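Local coordinates for putative lipoprotein (Pseudomonas protegens, PDB 4KT3) that probably acts as the immunity protein that binds and neutralises a type VI secretion glycoside hydrolase effector, protecting the cell wall of its own producer, at residues E22-V27 / Y63-G68; G81-S86 / T92-S97. All blocks are in the same frame, centred on the assembly; numbering follows the deposited sequence.

Overall arrangement
Both contacts are built on one antiparallel sheet, and their centres lie about 9 Å apart. Contact 1 sets helix 21-34 on one face of the sheet, over strand 62-69. Contact 2 pairs strand 78-86 with strand 92-94 across a short loop. Strands 62-69 and 78-86 are neighbours, so the two contacts join directly: the backbone N of Phe83 lies 2.8 Å from Phe65 O. In chain order, contact 1 is complete before contact 2 begins. Helix 21-34 also covers Phe83, Val85 and Thr92, giving the two contacts a shared core. Beyond that core, contact 2 reaches the partner chain of this effector-immunity complex through Glu94 and Asn96.

Contact 1 (E22-V27 / Y63-G68); sequences EQAEQV and YDFSLG
The ring of Phe65 meets the helix at Ala24 and Glu25. Its CE1 lies 3.5 Å from Glu25 CB, and its CZ comes equally near the backbone N of Glu25. This is van der Waals packing against the helix backbone and the first carbon of the glutamate. Ala24 touches two aromatic side chains with its one methyl group. Its CB is 4.0 Å from Phe65 CZ and 3.9 Å from Tyr63 CD2. Tyr63 and Phe65 are two positions apart on the strand, so both side chains leave it on the side that faces the helix. No hydrogen bond crosses the contact.

This is the alpha-on-beta layer of the fold: helix 21-34 covers one face of the antiparallel sheet. The axes of the short segments 22-27 and 63-68 approach to 9.0 Å and cross at -54°. The small alanine fits this close approach, with Ala24 CA 6.9 Å from Tyr63 CA.

Glu25 touches the ring with its aliphatic part. Its CG is anti to the backbone N (chi1 -172°), and the chain then runs on extended, crossing the Phe65 side chain at about a right angle. The carboxylate is thereby carried past the ring, where OE2 forms a salt bridge with Arg29 on the same helix. Further out, Phe65 packs on Leu28, Ile46 and Val85, and Tyr63 on Arg21 and Leu87. Backbone hydrogen bonds to Val85 and Phe83 hold Tyr63 and Phe65 in the sheet.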
ATOM      1  N   GLU B  22     -15.447   8.166   4.606  1.00 24.37           N
ATOM      2  CA  GLU B  22     -15.344   9.370   3.792  1.00 26.82           C
ATOM      3  C   GLU B  22     -14.663  10.486   4.573  1.00 23.16           C
ATOM      4  O   GLU B  22     -13.800  11.190   4.042  1.00 22.06           O
ATOM      5  CB  GLU B  22     -16.730   9.814   3.311  1.00 31.50           C
ATOM      6  CG  GLU B  22     -16.713  11.003   2.361  1.00 36.27           C
ATOM      7  N   GLN B  23     -15.048  10.642   5.836  1.00 22.22           N
ATOM      8  CA  GLN B  23     -14.444  11.650   6.697  1.00 21.29           C
ATOM      9  C   GLN B  23     -12.967  11.351   6.949  1.00 20.95           C
ATOM     10  O   GLN B  23     -12.138  12.262   6.954  1.00 20.14           O
ATOM     11  CB  GLN B  23     -15.202  11.740   8.023  1.00 23.28           C
ATOM     12  CG  GLN B  23     -16.607  12.319   7.884  1.00 27.92           C
ATOM     13  CD  GLN B  23     -17.419  12.234   9.163  1.00 28.02           C
ATOM     14  OE1 GLN B  23     -17.307  11.273   9.923  1.00 26.17           O
ATOM     15  NE2 GLN B  23     -18.241  13.253   9.410  1.00 31.03           N
ATOM     16  N   ALA B  24     -12.635  10.077   7.145  1.00 18.93           N
ATOM     17  CA  ALA B  24     -11.246   9.678   7.349  1.00 16.79           C
ATOM     18  C   ALA B  24     -10.407  10.039   6.117  1.00 19.09           C
ATOM     19  O   ALA B  24      -9.270  10.478   6.242  1.00 18.94           O
ATOM     20  CB  ALA B  24     -11.151   8.185   7.646  1.00 17.11           C
ATOM     21  N   GLU B  25     -10.976   9.872   4.926  1.00 19.83           N
ATOM     22  CA  GLU B  25     -10.257  10.243   3.715  1.00 19.08           C
ATOM     23  C   GLU B  25     -10.010  11.753   3.683  1.00 19.28           C
ATOM     24  O   GLU B  25      -8.957  12.215   3.241  1.00 20.29           O
ATOM     25  CB  GLU B  25     -11.020   9.831   2.454  1.00 18.69           C
ATOM     26  CG  GLU B  25     -10.194  10.028   1.200  1.00 22.55           C
ATOM     27  CD  GLU B  25     -10.999   9.863  -0.072  1.00 32.52           C
ATOM     28  OE1 GLU B  25     -11.790   8.905  -0.175  1.00 36.34           O
ATOM     29  OE2 GLU B  25     -10.837  10.701  -0.978  1.00 34.81           O
ATOM     30  N   GLN B  26     -10.982  12.526   4.145  1.00 18.95           N
ATOM     31  CA  GLN B  26     -10.805  13.970   4.170  1.00 22.04           C
ATOM     32  C   GLN B  26      -9.716  14.367   5.169  1.00 22.02           C
ATOM     33  O   GLN B  26      -8.934  15.285   4.902  1.00 21.71           O
ATOM     34  CB  GLN B  26     -12.127  14.687   4.446  1.00 24.87           C
ATOM     35  CG  GLN B  26     -13.098  14.592   3.279  1.00 34.39           C
ATOM     36  CD  GLN B  26     -12.475  15.029   1.953  1.00 37.30           C
ATOM     37  OE1 GLN B  26     -11.877  16.104   1.859  1.00 38.46           O
ATOM     38  NE2 GLN B  26     -12.609  14.188   0.924  1.00 40.84           N
ATOM     39  N   VAL B  27      -9.643  13.657   6.295  1.00 20.93           N
ATOM     40  CA  VAL B  27      -8.551  13.846   7.244  1.00 18.61           C
ATOM     41  C   VAL B  27      -7.215  13.552   6.554  1.00 17.43           C
ATOM     42  O   VAL B  27      -6.274  14.341   6.638  1.00 18.81           O
ATOM     43  CB  VAL B  27      -8.713  12.944   8.503  1.00 18.78           C
ATOM     44  CG1 VAL B  27      -7.475  12.998   9.382  1.00 19.50           C
ATOM     45  CG2 VAL B  27      -9.937  13.369   9.316  1.00 21.74           C
ATOM     46  N   TYR B  63      -9.231   3.240   9.110  1.00 12.72           N
ATOM     47  CA  TYR B  63      -9.510   3.001   7.701  1.00 12.08           C
ATOM     48  C   TYR B  63      -8.196   3.155   6.938  1.00 11.93           C
ATOM     49  O   TYR B  63      -7.430   4.078   7.211  1.00 12.96           O
ATOM     50  CB  TYR B  63     -10.526   4.004   7.183  1.00 13.85           C
ATOM     51  CG  TYR B  63     -11.928   3.727   7.648  1.00 16.23           C
ATOM     52  CD1 TYR B  63     -12.596   2.582   7.243  1.00 18.05           C
ATOM     53  CD2 TYR B  63     -12.588   4.614   8.484  1.00 19.47           C
ATOM     54  CE1 TYR B  63     -13.882   2.322   7.664  1.00 20.31           C
ATOM     55  CE2 TYR B  63     -13.870   4.370   8.906  1.00 20.44           C
ATOM     56  CZ  TYR B  63     -14.513   3.221   8.500  1.00 21.28           C
ATOM     57  OH  TYR B  63     -15.798   2.985   8.920  1.00 28.38           O
ATOM     58  N   ASP B  64      -7.936   2.256   5.993  1.00 12.17           N
ATOM     59  CA  ASP B  64      -6.701   2.302   5.210  1.00  9.97           C
ATOM     60  C   ASP B  64      -6.930   2.923   3.829  1.00  9.71           C
ATOM     61  O   ASP B  64      -8.009   2.771   3.228  1.00 12.00           O
ATOM     62  CB  ASP B  64      -6.123   0.899   5.013  1.00 11.09           C
ATOM     63  CG  ASP B  64      -5.590   0.273   6.289  1.00 12.15           C
ATOM     64  OD1 ASP B  64      -5.683   0.875   7.381  1.00 12.59           O
ATOM     65  OD2 ASP B  64      -5.096  -0.871   6.183  1.00 12.25           O
ATOM     66  N   PHE B  65      -5.898   3.594   3.315  1.00 11.63           N
ATOM     67  CA  PHE B  65      -5.968   4.275   2.027  1.00 12.97           C
ATOM     68  C   PHE B  65      -4.651   4.125   1.299  1.00 13.92           C
ATOM     69  O   PHE B  65      -3.583   4.197   1.911  1.00 13.44           O
ATOM     70  CB  PHE B  65      -6.231   5.777   2.213  1.00 13.85           C
ATOM     71  CG  PHE B  65      -7.504   6.075   2.916  1.00 12.78           C
ATOM     72  CD1 PHE B  65      -8.682   6.234   2.200  1.00 15.20           C
ATOM     73  CD2 PHE B  65      -7.537   6.182   4.304  1.00 13.82           C
ATOM     74  CE1 PHE B  65      -9.868   6.497   2.850  1.00 13.06           C
ATOM     75  CE2 PHE B  65      -8.724   6.447   4.953  1.00 17.11           C
ATOM     76  CZ  PHE B  65      -9.888   6.613   4.226  1.00 15.07           C
ATOM     77  N   SER B  66      -4.721   3.915  -0.010  1.00 12.86           N
ATOM     78  CA  SER B  66      -3.512   3.929  -0.819  1.00 11.35           C
ATOM     79  C   SER B  66      -3.468   5.204  -1.647  1.00 14.70           C
ATOM     80  O   SER B  66      -4.505   5.733  -2.051  1.00 16.62           O
ATOM     81  CB  SER B  66      -3.453   2.708  -1.731  1.00 18.29           C
ATOM     82  OG  SER B  66      -4.433   2.778  -2.737  1.00 18.38           O
ATOM     83  N   LEU B  67      -2.255   5.697  -1.880  1.00 13.51           N
ATOM     84  CA  LEU B  67      -2.015   6.849  -2.727  1.00 14.33           C
ATOM     85  C   LEU B  67      -1.190   6.363  -3.907  1.00 13.29           C
ATOM     86  O   LEU B  67      -0.118   5.779  -3.737  1.00 14.85           O
ATOM     87  CB  LEU B  67      -1.252   7.910  -1.959  1.00 15.96           C
ATOM     88  CG  LEU B  67      -0.798   9.132  -2.759  1.00 19.52           C
ATOM     89  CD1 LEU B  67      -1.988   9.911  -3.305  1.00 22.19           C
ATOM     90  CD2 LEU B  67       0.079  10.009  -1.883  1.00 22.31           C
ATOM     91  N   GLY B  68      -1.696   6.579  -5.108  1.00 18.56           N
ATOM     92  CA  GLY B  68      -1.060   6.012  -6.276  1.00 23.65           C
ATOM     93  C   GLY B  68      -1.152   6.870  -7.511  1.00 17.41           C
ATOM     94  O   GLY B  68      -1.788   7.918  -7.511  1.00 18.07           O
TER

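Contact 2 (G81-S86 / T92-S97); sequences GLFSVS and TWEINS
Phe83 overlaps the aliphatic part of Glu94, with ring atom CE2 3.5 Å from Glu94 CG. The two side chains share a sheet face in a non-hydrogen-bonded antiparallel pair. The Glu94 chain starts anti to the backbone N and bends at chi2 (-73°), which turns its carboxylate back toward the backbone of Leu82. The ring and carboxylate planes stand 86° apart.

The carboxylate ties both segments together. OE2 accepts a nearly straight bond from Leu82 N at 2.9 Å, on its anti side and 35° out of the carboxylate plane. The same oxygen is hydrogen-bonded to Tyr163 OH of the partner chain, a hydroxyl that also bonds Asn96 ND2. OE1 takes three donors. Ser97 N comes nearly along the C-O axis at 2.7 Å. Ser97 OG and Asn96 N approach from opposite faces of the carboxylate, the latter along a bent bond. With both oxygens bonded, the group is probably held firmly in one orientation.

On the other side of the sheet, Ile95 lies obliquely across Leu82, with its CG1 3.8 Å from Leu82 CG. Its CD1 also reaches Ser84 OG at 3.5 Å, while that hydroxyl is hydrogen-bonded to Asp64. Val85 and Thr92 run side by side on the Phe83 face, with Val85 CG2 3.7 Å from Thr92 OG1, which is bonded to Gly90 O.

Ser84 and Trp93 form the hydrogen-bonded pair, with two reciprocal backbone bonds. Past the end of strand 92-94, Ile95 N still bonds Leu82 O at 2.9 Å. The arrangement is an antiparallel beta hairpin, whose Glu94 end supplies part of the effector-immunity interface.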
ATOM      1  N   GLY B  81       2.111   5.737  -1.135  1.00 15.22           N
ATOM      2  CA  GLY B  81       1.844   5.567   0.278  1.00 16.52           C
ATOM      3  C   GLY B  81       0.703   4.618   0.587  1.00 14.21           C
ATOM      4  O   GLY B  81      -0.224   4.455  -0.207  1.00 13.81           O
ATOM      5  N   LEU B  82       0.779   4.011   1.767  1.00 13.10           N
ATOM      6  CA  LEU B  82      -0.298   3.222   2.341  1.00 12.40           C
ATOM      7  C   LEU B  82      -0.511   3.802   3.728  1.00 13.05           C
ATOM      8  O   LEU B  82       0.405   3.806   4.544  1.00 13.59           O
ATOM      9  CB  LEU B  82       0.080   1.739   2.436  1.00 12.22           C
ATOM     10  CG  LEU B  82      -0.939   0.829   3.142  1.00 13.08           C
ATOM     11  CD1 LEU B  82      -2.307   0.876   2.476  1.00 15.49           C
ATOM     12  CD2 LEU B  82      -0.444  -0.629   3.195  1.00 12.99           C
ATOM     13  N   PHE B  83      -1.714   4.302   3.987  1.00 12.25           N
ATOM     14  CA  PHE B  83      -2.003   5.059   5.199  1.00 12.03           C
ATOM     15  C   PHE B  83      -3.115   4.414   5.999  1.00 12.63           C
ATOM     16  O   PHE B  83      -4.033   3.815   5.437  1.00 13.88           O
ATOM     17  CB  PHE B  83      -2.427   6.486   4.833  1.00 13.81           C
ATOM     18  CG  PHE B  83      -1.410   7.224   4.013  1.00 14.63           C
ATOM     19  CD1 PHE B  83      -1.463   7.193   2.624  1.00 16.80           C
ATOM     20  CD2 PHE B  83      -0.391   7.935   4.626  1.00 16.52           C
ATOM     21  CE1 PHE B  83      -0.508   7.870   1.862  1.00 16.26           C
ATOM     22  CE2 PHE B  83       0.562   8.620   3.867  1.00 17.25           C
ATOM     23  CZ  PHE B  83       0.500   8.583   2.490  1.00 17.44           C
ATOM     24  N   SER B  84      -3.041   4.585   7.318  1.00 11.58           N
ATOM     25  CA  SER B  84      -4.110   4.197   8.225  1.00 13.14           C
ATOM     26  C   SER B  84      -4.542   5.437   9.001  1.00 11.32           C
ATOM     27  O   SER B  84      -3.703   6.135   9.579  1.00 14.15           O
ATOM     28  CB  SER B  84      -3.641   3.105   9.193  1.00 11.86           C
ATOM     29  OG  SER B  84      -3.322   1.892   8.510  1.00 12.37           O
ATOM     30  N   VAL B  85      -5.847   5.707   8.996  1.00 12.77           N
ATOM     31  CA  VAL B  85      -6.420   6.846   9.712  1.00 11.89           C
ATOM     32  C   VAL B  85      -7.352   6.346  10.817  1.00 12.38           C
ATOM     33  O   VAL B  85      -8.269   5.572  10.549  1.00 13.05           O
ATOM     34  CB  VAL B  85      -7.248   7.735   8.759  1.00 12.85           C
ATOM     35  CG1 VAL B  85      -7.847   8.902   9.512  1.00 13.85           C
ATOM     36  CG2 VAL B  85      -6.386   8.220   7.579  1.00 12.90           C
ATOM     37  N   SER B  86      -7.119   6.763  12.054  1.00 13.51           N
ATOM     38  CA  SER B  86      -7.951   6.296  13.161  1.00 12.78           C
ATOM     39  C   SER B  86      -9.337   6.890  13.119  1.00 14.17           C
ATOM     40  O   SER B  86      -9.488   8.092  12.985  1.00 14.97           O
ATOM     41  CB  SER B  86      -7.330   6.620  14.515  1.00 15.55           C
ATOM     42  OG  SER B  86      -8.331   6.577  15.536  1.00 15.09           O
ATOM     43  N   THR B  92      -2.983   9.577  11.966  1.00 16.58           N
ATOM     44  CA  THR B  92      -2.693   9.112  10.613  1.00 14.20           C
ATOM     45  C   THR B  92      -1.248   8.631  10.485  1.00 15.79           C
ATOM     46  O   THR B  92      -0.309   9.366  10.798  1.00 18.11           O
ATOM     47  CB  THR B  92      -2.990  10.214   9.582  1.00 15.60           C
ATOM     48  OG1 THR B  92      -4.372  10.567   9.666  1.00 17.34           O
ATOM     49  CG2 THR B  92      -2.664   9.764   8.152  1.00 15.37           C
ATOM     50  N   TRP B  93      -1.094   7.388  10.030  1.00 14.38           N
ATOM     51  CA  TRP B  93       0.213   6.773   9.848  1.00 14.25           C
ATOM     52  C   TRP B  93       0.420   6.301   8.417  1.00 13.62           C
ATOM     53  O   TRP B  93      -0.493   5.780   7.782  1.00 14.34           O
ATOM     54  CB  TRP B  93       0.357   5.549  10.760  1.00 14.40           C
ATOM     55  CG  TRP B  93       0.549   5.879  12.201  1.00 16.37           C
ATOM     56  CD1 TRP B  93      -0.411   6.284  13.087  1.00 18.28           C
ATOM     57  CD2 TRP B  93       1.775   5.829  12.928  1.00 16.16           C
ATOM     58  NE1 TRP B  93       0.145   6.494  14.325  1.00 16.48           N
ATOM     59  CE2 TRP B  93       1.489   6.224  14.255  1.00 15.09           C
ATOM     60  CE3 TRP B  93       3.086   5.492  12.593  1.00 18.01           C
ATOM     61  CZ2 TRP B  93       2.468   6.282  15.241  1.00 20.21           C
ATOM     62  CZ3 TRP B  93       4.057   5.549  13.577  1.00 21.03           C
ATOM     63  CH2 TRP B  93       3.744   5.953  14.880  1.00 20.45           C
ATOM     64  N   GLU B  94       1.643   6.461   7.926  1.00 14.80           N
ATOM     65  CA  GLU B  94       2.075   5.754   6.728  1.00 15.03           C
ATOM     66  C   GLU B  94       2.684   4.455   7.245  1.00 15.50           C
ATOM     67  O   GLU B  94       3.676   4.483   7.976  1.00 14.97           O
ATOM     68  CB  GLU B  94       3.103   6.575   5.955  1.00 16.44           C
ATOM     69  CG  GLU B  94       3.087   6.328   4.449  1.00 16.59           C
ATOM     70  CD  GLU B  94       3.668   4.982   4.058  1.00 13.63           C
ATOM     71  OE1 GLU B  94       4.456   4.425   4.842  1.00 16.78           O
ATOM     72  OE2 GLU B  94       3.334   4.468   2.966  1.00 18.37           O
ATOM     73  N   ILE B  95       2.083   3.321   6.891  1.00 13.41           N
ATOM     74  CA  ILE B  95       2.370   2.076   7.602  1.00 12.56           C
ATOM     75  C   ILE B  95       3.415   1.167   6.930  1.00 14.06           C
ATOM     76  O   ILE B  95       3.687   0.061   7.405  1.00 16.92           O
ATOM     77  CB  ILE B  95       1.074   1.300   7.951  1.00 12.60           C
ATOM     78  CG1 ILE B  95       0.260   0.935   6.703  1.00 13.10           C
ATOM     79  CG2 ILE B  95       0.218   2.124   8.895  1.00 14.23           C
ATOM     80  CD1 ILE B  95      -0.844  -0.085   6.996  1.00 12.71           C
ATOM     81  N   ASN B  96       4.015   1.642   5.840  1.00 12.69           N
ATOM     82  CA  ASN B  96       5.197   0.989   5.297  1.00 13.91           C
ATOM     83  C   ASN B  96       6.478   1.640   5.829  1.00 14.79           C
ATOM     84  O   ASN B  96       7.371   0.953   6.314  1.00 18.50           O
ATOM     85  CB  ASN B  96       5.155   0.996   3.769  1.00 13.96           C
ATOM     86  CG  ASN B  96       4.227  -0.054   3.228  1.00 11.72           C
ATOM     87  OD1 ASN B  96       4.099  -1.133   3.814  1.00 14.78           O
ATOM     88  ND2 ASN B  96       3.567   0.242   2.122  1.00 12.84           N
ATOM     89  N   SER B  97       6.541   2.967   5.760  1.00 15.66           N
ATOM     90  CA  SER B  97       7.644   3.722   6.347  1.00 18.86           C
ATOM     91  C   SER B  97       7.500   3.871   7.857  1.00 18.39           C
ATOM     92  O   SER B  97       8.447   4.250   8.541  1.00 21.70           O
ATOM     93  CB  SER B  97       7.731   5.104   5.705  1.00 18.99           C
ATOM     94  OG  SER B  97       6.583   5.878   6.016  1.00 21.61           O
TER